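Local coordinates for UPF0336 protein Rv0637 (Mycobacterium tuberculosis, PDB 5ZY8), which probably acts, as the HadC subunit, in (3R)-hydroxyacyl-[acyl-carrier-protein] dehydration and has a hotdog fold, at residues W12-Y17 against K65-D70; R106-S111 against V122-C127; G100-A105 against T128-E133. All blocks are in the same frame, centred on the assembly; numbering follows the deposited sequence.

Contact 1 (W12-Y17 against K65-D70)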
loop_
_atom_site.group_PDB
_atom_site.type_symbol
_atom_site.label_atom_id
_atom_site.label_comp_id
_atom_site.label_asym_id
_atom_site.label_seq_id
_atom_site.Cartn_x
_atom_site.Cartn_y
_atom_site.Cartn_z
ATOM N N TRP C 12 -15.837 -7.305 -19.760
ATOM C CA TRP C 12 -14.380 -7.190 -19.772
ATOM C C TRP C 12 -13.833 -8.120 -18.697
ATOM O O TRP C 12 -13.938 -7.829 -17.504
ATOM C CB TRP C 12 -13.955 -5.735 -19.564
ATOM C CG TRP C 12 -12.509 -5.482 -19.830
ATOM C CD1 TRP C 12 -11.489 -5.454 -18.922
ATOM C CD2 TRP C 12 -11.910 -5.269 -21.111
ATOM N NE1 TRP C 12 -10.294 -5.204 -19.558
ATOM C CE2 TRP C 12 -10.526 -5.092 -20.904
ATOM C CE3 TRP C 12 -12.412 -5.203 -22.414
ATOM C CZ2 TRP C 12 -9.640 -4.854 -21.952
ATOM C CZ3 TRP C 12 -11.532 -4.964 -23.450
ATOM C CH2 TRP C 12 -10.161 -4.798 -23.214
ATOM N N ARG C 13 -13.284 -9.255 -19.124
ATOM C CA ARG C 13 -12.651 -10.186 -18.201
ATOM C C ARG C 13 -11.218 -9.744 -17.924
ATOM O O ARG C 13 -10.440 -9.507 -18.856
ATOM C CB ARG C 13 -12.690 -11.610 -18.763
ATOM C CG ARG C 13 -14.033 -12.314 -18.560
ATOM C CD ARG C 13 -14.216 -13.500 -19.492
ATOM N NE ARG C 13 -15.355 -13.326 -20.393
ATOM C CZ ARG C 13 -15.429 -13.836 -21.622
ATOM N NH1 ARG C 13 -16.508 -13.626 -22.370
ATOM N NH2 ARG C 13 -14.426 -14.558 -22.105
ATOM N N TYR C 14 -10.880 -9.611 -16.644
ATOM C CA TYR C 14 -9.536 -9.192 -16.264
ATOM C C TYR C 14 -8.578 -10.364 -16.431
ATOM O O TYR C 14 -8.804 -11.426 -15.836
ATOM C CB TYR C 14 -9.516 -8.687 -14.832
ATOM C CG TYR C 14 -8.254 -7.936 -14.449
ATOM C CD1 TYR C 14 -7.930 -6.724 -15.051
ATOM C CD2 TYR C 14 -7.410 -8.413 -13.447
ATOM C CE1 TYR C 14 -6.781 -6.027 -14.693
ATOM C CE2 TYR C 14 -6.266 -7.724 -13.077
ATOM C CZ TYR C 14 -5.953 -6.529 -13.703
ATOM O OH TYR C 14 -4.810 -5.832 -13.339
ATOM N N PRO C 15 -7.509 -10.218 -17.220
ATOM C CA PRO C 15 -6.672 -11.377 -17.579
ATOM C C PRO C 15 -5.780 -11.891 -16.454
ATOM O O PRO C 15 -5.015 -12.837 -16.677
ATOM C CB PRO C 15 -5.830 -10.835 -18.743
ATOM C CG PRO C 15 -5.739 -9.364 -18.479
ATOM C CD PRO C 15 -7.034 -8.964 -17.836
ATOM N N ASP C 16 -5.845 -11.305 -15.265
ATOM C CA ASP C 16 -5.024 -11.699 -14.133
ATOM C C ASP C 16 -5.912 -11.988 -12.935
ATOM O O ASP C 16 -7.037 -11.496 -12.838
ATOM C CB ASP C 16 -4.012 -10.597 -13.791
ATOM C CG ASP C 16 -2.870 -11.083 -12.923
ATOM O OD1 ASP C 16 -2.782 -12.300 -12.635
ATOM O OD2 ASP C 16 -2.058 -10.210 -12.526
ATOM N N TYR C 17 -5.401 -12.802 -12.022
ATOM C CA TYR C 17 -6.055 -12.978 -10.738
ATOM C C TYR C 17 -5.494 -11.990 -9.710
ATOM O O TYR C 17 -4.476 -11.326 -9.925
ATOM C CB TYR C 17 -5.918 -14.418 -10.257
ATOM C CG TYR C 17 -4.505 -14.922 -10.103
ATOM C CD1 TYR C 17 -3.779 -14.677 -8.939
ATOM C CD2 TYR C 17 -3.900 -15.657 -11.110
ATOM C CE1 TYR C 17 -2.500 -15.152 -8.786
ATOM C CE2 TYR C 17 -2.618 -16.136 -10.966
ATOM C CZ TYR C 17 -1.920 -15.879 -9.805
ATOM O OH TYR C 17 -0.636 -16.353 -9.656
ATOM N N LYS C 65 -10.662 -1.162 -9.661
ATOM C CA LYS C 65 -10.049 -0.149 -10.517
ATOM C C LYS C 65 -8.874 -0.682 -11.327
ATOM O O LYS C 65 -8.571 -0.135 -12.394
ATOM C CB LYS C 65 -9.582 1.054 -9.689
ATOM C CG LYS C 65 -9.277 2.265 -10.559
ATOM C CD LYS C 65 -8.565 3.369 -9.822
ATOM C CE LYS C 65 -9.108 4.712 -10.298
ATOM N NZ LYS C 65 -8.925 5.839 -9.341
ATOM N N TYR C 66 -8.235 -1.767 -10.888
ATOM C CA TYR C 66 -7.341 -2.479 -11.793
ATOM C C TYR C 66 -8.063 -2.804 -13.095
ATOM O O TYR C 66 -7.532 -2.570 -14.189
ATOM C CB TYR C 66 -6.840 -3.772 -11.141
ATOM C CG TYR C 66 -5.688 -3.642 -10.168
ATOM C CD1 TYR C 66 -4.968 -2.449 -10.037
ATOM C CD2 TYR C 66 -5.311 -4.725 -9.381
ATOM C CE1 TYR C 66 -3.901 -2.343 -9.141
ATOM C CE2 TYR C 66 -4.251 -4.630 -8.488
ATOM C CZ TYR C 66 -3.549 -3.437 -8.374
ATOM O OH TYR C 66 -2.507 -3.357 -7.484
ATOM N N VAL C 67 -9.306 -3.285 -12.984
ATOM C CA VAL C 67 -10.063 -3.719 -14.152
ATOM C C VAL C 67 -10.571 -2.519 -14.933
ATOM O O VAL C 67 -10.468 -2.473 -16.165
ATOM C CB VAL C 67 -11.223 -4.635 -13.724
ATOM C CG1 VAL C 67 -11.914 -5.235 -14.949
ATOM C CG2 VAL C 67 -10.721 -5.706 -12.791
ATOM N N GLN C 68 -11.114 -1.524 -14.228
ATOM C CA GLN C 68 -11.655 -0.357 -14.912
ATOM C C GLN C 68 -10.586 0.324 -15.756
ATOM O O GLN C 68 -10.825 0.652 -16.923
ATOM C CB GLN C 68 -12.249 0.631 -13.907
ATOM C CG GLN C 68 -13.644 0.301 -13.408
ATOM C CD GLN C 68 -14.014 1.097 -12.162
ATOM O OE1 GLN C 68 -14.110 2.328 -12.205
ATOM N NE2 GLN C 68 -14.225 0.399 -11.051
ATOM N N LEU C 69 -9.394 0.542 -15.187
ATOM C CA LEU C 69 -8.338 1.189 -15.959
ATOM C C LEU C 69 -7.865 0.318 -17.114
ATOM O O LEU C 69 -7.585 0.835 -18.199
ATOM C CB LEU C 69 -7.162 1.579 -15.067
ATOM C CG LEU C 69 -7.502 2.500 -13.901
ATOM C CD1 LEU C 69 -6.305 2.655 -12.985
ATOM C CD2 LEU C 69 -8.003 3.857 -14.392
ATOM N N ASP C 70 -7.770 -0.999 -16.916
ATOM C CA ASP C 70 -7.427 -1.865 -18.041
ATOM C C ASP C 70 -8.426 -1.689 -19.178
ATOM O O ASP C 70 -8.040 -1.648 -20.353
ATOM C CB ASP C 70 -7.358 -3.326 -17.597
ATOM C CG ASP C 70 -6.783 -4.247 -18.677
ATOM O OD1 ASP C 70 -7.496 -4.573 -19.647
ATOM O OD2 ASP C 70 -5.612 -4.661 -18.553
#
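Tyr14 and Val67 mark the closest backbone approach of strand 12-14 to helix 65-70, with their CA atoms 5.9 Å apart and the axes of these short segments 8.9 Å apart at 126° between N-to-C directions. Three side chains of one helix flank, Tyr66, Val67 and Asp70, receive the two aromatic residues of the strand. The polar link is Trp12 NE1 to Asp70 OD1, 2.9 Å long and bent at the hydrogen (137°). OD1 lies practically in the indole plane, at the pyrrole edge, whereas the indole nitrogen reaches OD1 on its anti side and somewhat out of the carboxylate plane. The CB bond of Trp12 points toward the helix, and CG is anti to the backbone N (chi1 -169°). The same ring presents CD1 to Val67 CG1 at 4.0 Å. In the hotdog fold a central helix is wrapped by an antiparallel sheet, and here strand 11-19, outermost within this chain, meets helix 61-74. Phe71 of that helix lies edge-to-face with the Trp12 ring, and His74 also meets it. The Tyr14 ring meets the helix next: Val67 CG2 approaches it obliquely, 3.7 Å from Tyr14 CG, while Asp70 CB lies at the ring edge, 4.0 Å from Tyr14 CE1. Farther out on the ring, Tyr14 OH rests 3.6 Å from Tyr66 CB. The Tyr66 ring itself leads away from the strand, its OH hydrogen-bonded to Glu27 of the second subunit, another copy of this protein. At the corner formed by Pro15 and Asp16, the Asp16 carboxylate forms salt bridges to Arg22 and Arg26 of that same second subunit.

Contact 2 (R106-S111 against V122-C127)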
loop_
_atom_site.group_PDB
_atom_site.type_symbol
_atom_site.label_atom_id
_atom_site.label_comp_id
_atom_site.label_asym_id
_atom_site.label_seq_id
_atom_site.Cartn_x
_atom_site.Cartn_y
_atom_site.Cartn_z
ATOM N N ARG C 106 -14.330 -9.421 -13.299
ATOM C CA ARG C 106 -15.058 -9.325 -14.555
ATOM C C ARG C 106 -15.930 -8.088 -14.459
ATOM O O ARG C 106 -16.788 -8.005 -13.577
ATOM C CB ARG C 106 -15.894 -10.584 -14.809
ATOM C CG ARG C 106 -16.597 -10.614 -16.154
ATOM C CD ARG C 106 -17.660 -11.697 -16.182
ATOM N NE ARG C 106 -19.017 -11.161 -16.260
ATOM C CZ ARG C 106 -20.114 -11.877 -16.020
ATOM N NH1 ARG C 106 -21.318 -11.317 -16.116
ATOM N NH2 ARG C 106 -20.006 -13.157 -15.683
ATOM N N MET C 107 -15.687 -7.118 -15.324
ATOM C CA MET C 107 -16.458 -5.885 -15.330
ATOM C C MET C 107 -17.463 -5.921 -16.474
ATOM O O MET C 107 -17.082 -6.132 -17.629
ATOM C CB MET C 107 -15.529 -4.687 -15.479
ATOM C CG MET C 107 -16.122 -3.373 -15.055
ATOM S SD MET C 107 -15.115 -2.089 -15.789
ATOM C CE MET C 107 -15.573 -2.306 -17.508
ATOM N N ASP C 108 -18.736 -5.683 -16.162
ATOM C CA ASP C 108 -19.745 -5.466 -17.187
ATOM C C ASP C 108 -20.149 -3.998 -17.219
ATOM O O ASP C 108 -20.186 -3.319 -16.190
ATOM C CB ASP C 108 -21.009 -6.312 -16.940
ATOM C CG ASP C 108 -20.718 -7.800 -16.769
ATOM O OD1 ASP C 108 -19.558 -8.207 -16.983
ATOM O OD2 ASP C 108 -21.661 -8.568 -16.444
ATOM N N ILE C 109 -20.521 -3.531 -18.404
ATOM C CA ILE C 109 -21.135 -2.216 -18.526
ATOM C C ILE C 109 -22.623 -2.363 -18.225
ATOM O O ILE C 109 -23.385 -2.932 -19.016
ATOM C CB ILE C 109 -20.903 -1.602 -19.906
ATOM C CG1 ILE C 109 -19.403 -1.456 -20.145
ATOM C CG2 ILE C 109 -21.665 -0.280 -20.015
ATOM C CD1 ILE C 109 -18.808 -0.182 -19.614
ATOM N N HIS C 110 -23.025 -1.878 -17.055
ATOM C CA HIS C 110 -24.380 -2.081 -16.572
ATOM C C HIS C 110 -25.346 -1.099 -17.217
ATOM O O HIS C 110 -26.471 -1.474 -17.557
ATOM C CB HIS C 110 -24.404 -1.947 -15.050
ATOM C CG HIS C 110 -25.643 -2.486 -14.407
ATOM N ND1 HIS C 110 -26.691 -1.677 -14.018
ATOM C CD2 HIS C 110 -26.000 -3.748 -14.071
ATOM C CE1 HIS C 110 -27.639 -2.417 -13.471
ATOM N NE2 HIS C 110 -27.243 -3.677 -13.490
ATOM N N SER C 111 -24.924 0.150 -17.413
ATOM C CA SER C 111 -25.798 1.188 -17.941
ATOM C C SER C 111 -24.932 2.280 -18.541
ATOM O O SER C 111 -23.821 2.538 -18.069
ATOM C CB SER C 111 -26.690 1.818 -16.857
ATOM O OG SER C 111 -27.118 0.880 -15.891
ATOM N N VAL C 122 -22.420 3.104 -15.547
ATOM C CA VAL C 122 -22.469 2.270 -14.354
ATOM C C VAL C 122 -21.704 1.002 -14.674
ATOM O O VAL C 122 -22.138 0.201 -15.513
ATOM C CB VAL C 122 -23.906 1.949 -13.926
ATOM C CG1 VAL C 122 -23.900 0.977 -12.757
ATOM C CG2 VAL C 122 -24.637 3.222 -13.555
ATOM N N THR C 123 -20.556 0.825 -14.028
ATOM C CA THR C 123 -19.806 -0.413 -14.137
ATOM C C THR C 123 -20.232 -1.370 -13.033
ATOM O O THR C 123 -20.513 -0.950 -11.906
ATOM C CB THR C 123 -18.304 -0.139 -14.071
ATOM O OG1 THR C 123 -17.922 0.199 -12.729
ATOM C CG2 THR C 123 -17.948 1.006 -15.000
ATOM N N ARG C 124 -20.264 -2.664 -13.363
ATOM C CA ARG C 124 -20.521 -3.737 -12.406
ATOM C C ARG C 124 -19.288 -4.626 -12.398
ATOM O O ARG C 124 -18.974 -5.269 -13.403
ATOM C CB ARG C 124 -21.783 -4.527 -12.775
ATOM C CG ARG C 124 -21.946 -5.893 -12.084
ATOM C CD ARG C 124 -23.210 -6.613 -12.585
ATOM N NE ARG C 124 -23.009 -8.011 -12.975
ATOM C CZ ARG C 124 -23.614 -9.050 -12.403
ATOM N NH1 ARG C 124 -23.374 -10.282 -12.836
ATOM N NH2 ARG C 124 -24.462 -8.860 -11.399
ATOM N N ASN C 125 -18.583 -4.649 -11.280
ATOM C CA ASN C 125 -17.407 -5.493 -11.137
ATOM C C ASN C 125 -17.816 -6.766 -10.406
ATOM O O ASN C 125 -18.222 -6.729 -9.240
ATOM C CB ASN C 125 -16.284 -4.741 -10.428
ATOM C CG ASN C 125 -15.743 -3.597 -11.275
ATOM O OD1 ASN C 125 -16.348 -2.518 -11.345
ATOM N ND2 ASN C 125 -14.635 -3.849 -11.975
ATOM N N LEU C 126 -17.722 -7.880 -11.121
ATOM C CA LEU C 126 -17.991 -9.215 -10.606
ATOM C C LEU C 126 -16.710 -9.860 -10.090
ATOM O O LEU C 126 -15.684 -9.842 -10.778
ATOM C CB LEU C 126 -18.576 -10.063 -11.731
ATOM C CG LEU C 126 -19.463 -11.227 -11.337
ATOM C CD1 LEU C 126 -20.865 -10.700 -11.070
ATOM C CD2 LEU C 126 -19.463 -12.300 -12.415
ATOM N N CYS C 127 -16.764 -10.438 -8.892
ATOM C CA CYS C 127 -15.607 -11.127 -8.324
ATOM C C CYS C 127 -15.978 -12.567 -8.007
ATOM O O CYS C 127 -16.934 -12.825 -7.264
ATOM C CB CYS C 127 -15.062 -10.420 -7.078
ATOM S SG CYS C 127 -14.658 -8.697 -7.346
#
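Arg106 forms an antiparallel hydrogen-bonded pair with Leu126, its backbone N and O bonded to Leu126 O and N at 2.9 and 2.6 Å. The Arg106 side chain bends at chi3 (113°), and its guanidinium carries Leu126 CD2 over one face, toward the rim, 3.4 Å from NH2 of Arg106. The same group grips Asp108 side-on: NE goes to OD1, and Arg106 NH1 reaches Asp108 OD2 at 2.8 Å, both oxygens using syn lone pairs and both lying near the guanidinium plane. Met107, on the other face, forms a non-hydrogen-bonded pair with Asn125; its CG is 3.5 Å from Asn125 ND2, the two side chains pointing the same way. Asp108 then exchanges both backbone bonds with Arg124. Arg124 NE also lies 3.8 Å from Asp108 OD2, a long salt bridge. Asp108 thus stands between two arginines whose NH1 atoms come within 4.0 Å, and its negative charge probably offsets their repulsion; Arg124 NH2 has its stronger partner in Glu137. Ile109 pairs with Thr123, and there the register slips by one. His110 and Ser111 both face Val122, a classic beta bulge: His110 N bonds to Val122 O at 2.7 Å, Ser111 N reaches the same oxygen only weakly, and Val122 N returns to Ser111 O. The His110 backbone turns helical (psi -39°), as is usual at the first position of a classic bulge. Within the hotdog sheet this hairpin lies between strand 11-19, beside 106-111, and strand 134-143, beside 122-127. Met107 and Asn125 touch helix 61-74 through Gln68, whereas Arg106 and Asp108 pack on Ile11 of strand 11-19.

Contact 3 (G100-A105 against T128-E133); sequences GDKLWA and TNDDGE
Trp104 and Thr128 form a hydrogen-bonded antiparallel pair near one end of the hairpin of strands 102-113 and 120-129 in the hotdog sheet. Trp104 N gives to Thr128 O at 2.6 Å, and Thr128 N gives back to Trp104 O at 2.9 Å. The Trp104 side chain adds a third bond. CG is anti to the carbonyl carbon (chi1 -63°), and from the indole beyond it NE1 donates to Asp130 OD1 at 3.0 Å in a nearly straight bond (175°). The oxygen lies in the ring plane at the pyrrole edge and is met nearly along its C-O axis; the indole and carboxylate planes are only 20° apart, almost coplanar. Asp130 sits in the type I turn from Asn129 to Gly132. With Gly132 at positive phi, and Asn129 N bonded to Glu133 O beside the turn's own Gly132 N to Asn129 O bond, this makes a G1 bulge leading into strand 134-143. Asn129 braces that turn. Its OD1 accepts from Asp131 N, an Asx turn, while its ND2 donates to Glu133 OE2 at 3.0 Å. Asn129 O is shared by two donors, Gly132 N and Thr128 OG1. On the opposite strand Leu103 is buried against Leu63 of helix 61-74. Lys102, fully extended beyond CG, crosses the Asp130 carboxylate obliquely and also makes a cation-pi contact with Tyr17. Its methylene CD passes close to both carboxylate oxygens, and Lys102 NZ ends 3.7 Å from Asp130 OD2, a long salt bridge.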
loop_
_atom_site.group_PDB
_atom_site.type_symbol
_atom_site.label_atom_id
_atom_site.label_comp_id
_atom_site.label_asym_id
_atom_site.label_seq_id
_atom_site.Cartn_x
_atom_site.Cartn_y
_atom_site.Cartn_z
ATOM N N GLY C 100 -5.738 -14.107 1.771
ATOM C CA GLY C 100 -5.420 -15.337 1.093
ATOM C C GLY C 100 -6.360 -15.701 -0.036
ATOM O O GLY C 100 -6.031 -16.596 -0.822
ATOM N N ASP C 101 -7.513 -15.041 -0.152
ATOM C CA ASP C 101 -8.447 -15.388 -1.219
ATOM C C ASP C 101 -7.890 -15.012 -2.585
ATOM O O ASP C 101 -7.309 -13.938 -2.765
ATOM C CB ASP C 101 -9.801 -14.702 -1.025
ATOM C CG ASP C 101 -10.611 -15.315 0.097
ATOM O OD1 ASP C 101 -11.698 -14.779 0.421
ATOM O OD2 ASP C 101 -10.166 -16.349 0.639
ATOM N N LYS C 102 -8.099 -15.897 -3.554
ATOM C CA LYS C 102 -7.760 -15.656 -4.951
ATOM C C LYS C 102 -9.034 -15.266 -5.696
ATOM O O LYS C 102 -10.015 -16.015 -5.689
ATOM C CB LYS C 102 -7.115 -16.903 -5.556
ATOM C CG LYS C 102 -6.432 -16.721 -6.896
ATOM C CD LYS C 102 -6.100 -18.076 -7.499
ATOM C CE LYS C 102 -5.042 -17.958 -8.577
ATOM N NZ LYS C 102 -4.581 -19.275 -9.082
ATOM N N LEU C 103 -9.020 -14.104 -6.337
ATOM C CA LEU C 103 -10.217 -13.534 -6.931
ATOM C C LEU C 103 -10.014 -13.285 -8.416
ATOM O O LEU C 103 -8.946 -12.828 -8.838
ATOM C CB LEU C 103 -10.585 -12.211 -6.239
ATOM C CG LEU C 103 -10.880 -12.271 -4.743
ATOM C CD1 LEU C 103 -11.393 -10.931 -4.254
ATOM C CD2 LEU C 103 -11.882 -13.368 -4.461
ATOM N N TRP C 104 -11.052 -13.563 -9.202
ATOM C CA TRP C 104 -11.073 -13.256 -10.626
ATOM C C TRP C 104 -12.121 -12.185 -10.871
ATOM O O TRP C 104 -13.266 -12.311 -10.426
ATOM C CB TRP C 104 -11.374 -14.493 -11.479
ATOM C CG TRP C 104 -10.347 -15.570 -11.361
ATOM C CD1 TRP C 104 -10.337 -16.606 -10.464
ATOM C CD2 TRP C 104 -9.171 -15.723 -12.164
ATOM N NE1 TRP C 104 -9.222 -17.396 -10.661
ATOM C CE2 TRP C 104 -8.491 -16.876 -11.698
ATOM C CE3 TRP C 104 -8.625 -15.003 -13.231
ATOM C CZ2 TRP C 104 -7.293 -17.316 -12.264
ATOM C CZ3 TRP C 104 -7.442 -15.448 -13.797
ATOM C CH2 TRP C 104 -6.790 -16.592 -13.311
ATOM N N ALA C 105 -11.732 -11.152 -11.600
ATOM C CA ALA C 105 -12.555 -9.977 -11.792
ATOM C C ALA C 105 -13.120 -9.953 -13.203
ATOM O O ALA C 105 -12.494 -10.417 -14.163
ATOM C CB ALA C 105 -11.757 -8.702 -11.517
ATOM N N THR C 128 -15.222 -13.492 -8.580
ATOM C CA THR C 128 -15.394 -14.918 -8.373
ATOM C C THR C 128 -14.079 -15.492 -7.852
ATOM O O THR C 128 -13.016 -14.892 -8.026
ATOM C CB THR C 128 -15.827 -15.600 -9.689
ATOM O OG1 THR C 128 -14.826 -16.538 -10.100
ATOM C CG2 THR C 128 -16.020 -14.552 -10.801
ATOM N N ASN C 129 -14.143 -16.662 -7.211
ATOM C CA ASN C 129 -12.930 -17.279 -6.695
ATOM C C ASN C 129 -12.515 -18.454 -7.577
ATOM O O ASN C 129 -13.105 -18.706 -8.636
ATOM C CB ASN C 129 -13.095 -17.702 -5.235
ATOM C CG ASN C 129 -14.197 -18.728 -5.024
ATOM O OD1 ASN C 129 -14.480 -19.554 -5.888
ATOM N ND2 ASN C 129 -14.794 -18.702 -3.841
ATOM N N ASP C 130 -11.485 -19.184 -7.128
ATOM C CA ASP C 130 -10.909 -20.262 -7.933
ATOM C C ASP C 130 -11.891 -21.376 -8.260
ATOM O O ASP C 130 -11.668 -22.108 -9.229
ATOM C CB ASP C 130 -9.687 -20.864 -7.240
ATOM C CG ASP C 130 -8.397 -20.585 -7.993
ATOM O OD1 ASP C 130 -8.420 -19.762 -8.940
ATOM O OD2 ASP C 130 -7.363 -21.199 -7.648
ATOM N N ASP C 131 -12.958 -21.536 -7.486
ATOM C CA ASP C 131 -13.972 -22.523 -7.820
ATOM C C ASP C 131 -15.066 -21.979 -8.730
ATOM O O ASP C 131 -15.970 -22.736 -9.101
ATOM C CB ASP C 131 -14.616 -23.085 -6.551
ATOM C CG ASP C 131 -13.620 -23.775 -5.651
ATOM O OD1 ASP C 131 -12.553 -24.192 -6.148
ATOM O OD2 ASP C 131 -13.918 -23.928 -4.448
ATOM N N GLY C 132 -15.010 -20.704 -9.109
ATOM C CA GLY C 132 -16.040 -20.152 -9.963
ATOM C C GLY C 132 -17.305 -19.721 -9.253
ATOM O O GLY C 132 -18.286 -19.380 -9.925
ATOM N N GLU C 133 -17.335 -19.763 -7.923
ATOM C CA GLU C 133 -18.484 -19.244 -7.198
ATOM C C GLU C 133 -18.348 -17.737 -7.012
ATOM O O GLU C 133 -17.244 -17.185 -6.987
ATOM C CB GLU C 133 -18.651 -19.927 -5.841
ATOM C CG GLU C 133 -17.422 -19.909 -4.974
ATOM C CD GLU C 133 -17.509 -20.857 -3.785
ATOM O OE1 GLU C 133 -18.628 -21.307 -3.456
ATOM O OE2 GLU C 133 -16.457 -21.137 -3.166
#

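In the fold
From the N terminus, contact 1 closes first: strand 11-19 and helix 61-74 meet across an intervening stretch that is largely loop and helix, before either partner of the other contacts has begun. Contact 3 opens next, at 100-105, and closes at 128-133; contact 2 lies wholly within that span, so the two nest along one hairpin, with centres about 16 Å apart, and nothing crosses. Contact 1 is tied to both through the sheet, since strand 11-19 neighbours strand 102-113: Trp12 N probably bonds to Met107 O (2.7 Å) and Tyr14 N to Ala105 O (3.1 Å). Val67 packs on Met107 and Ala105, tying helix 61-74 to both.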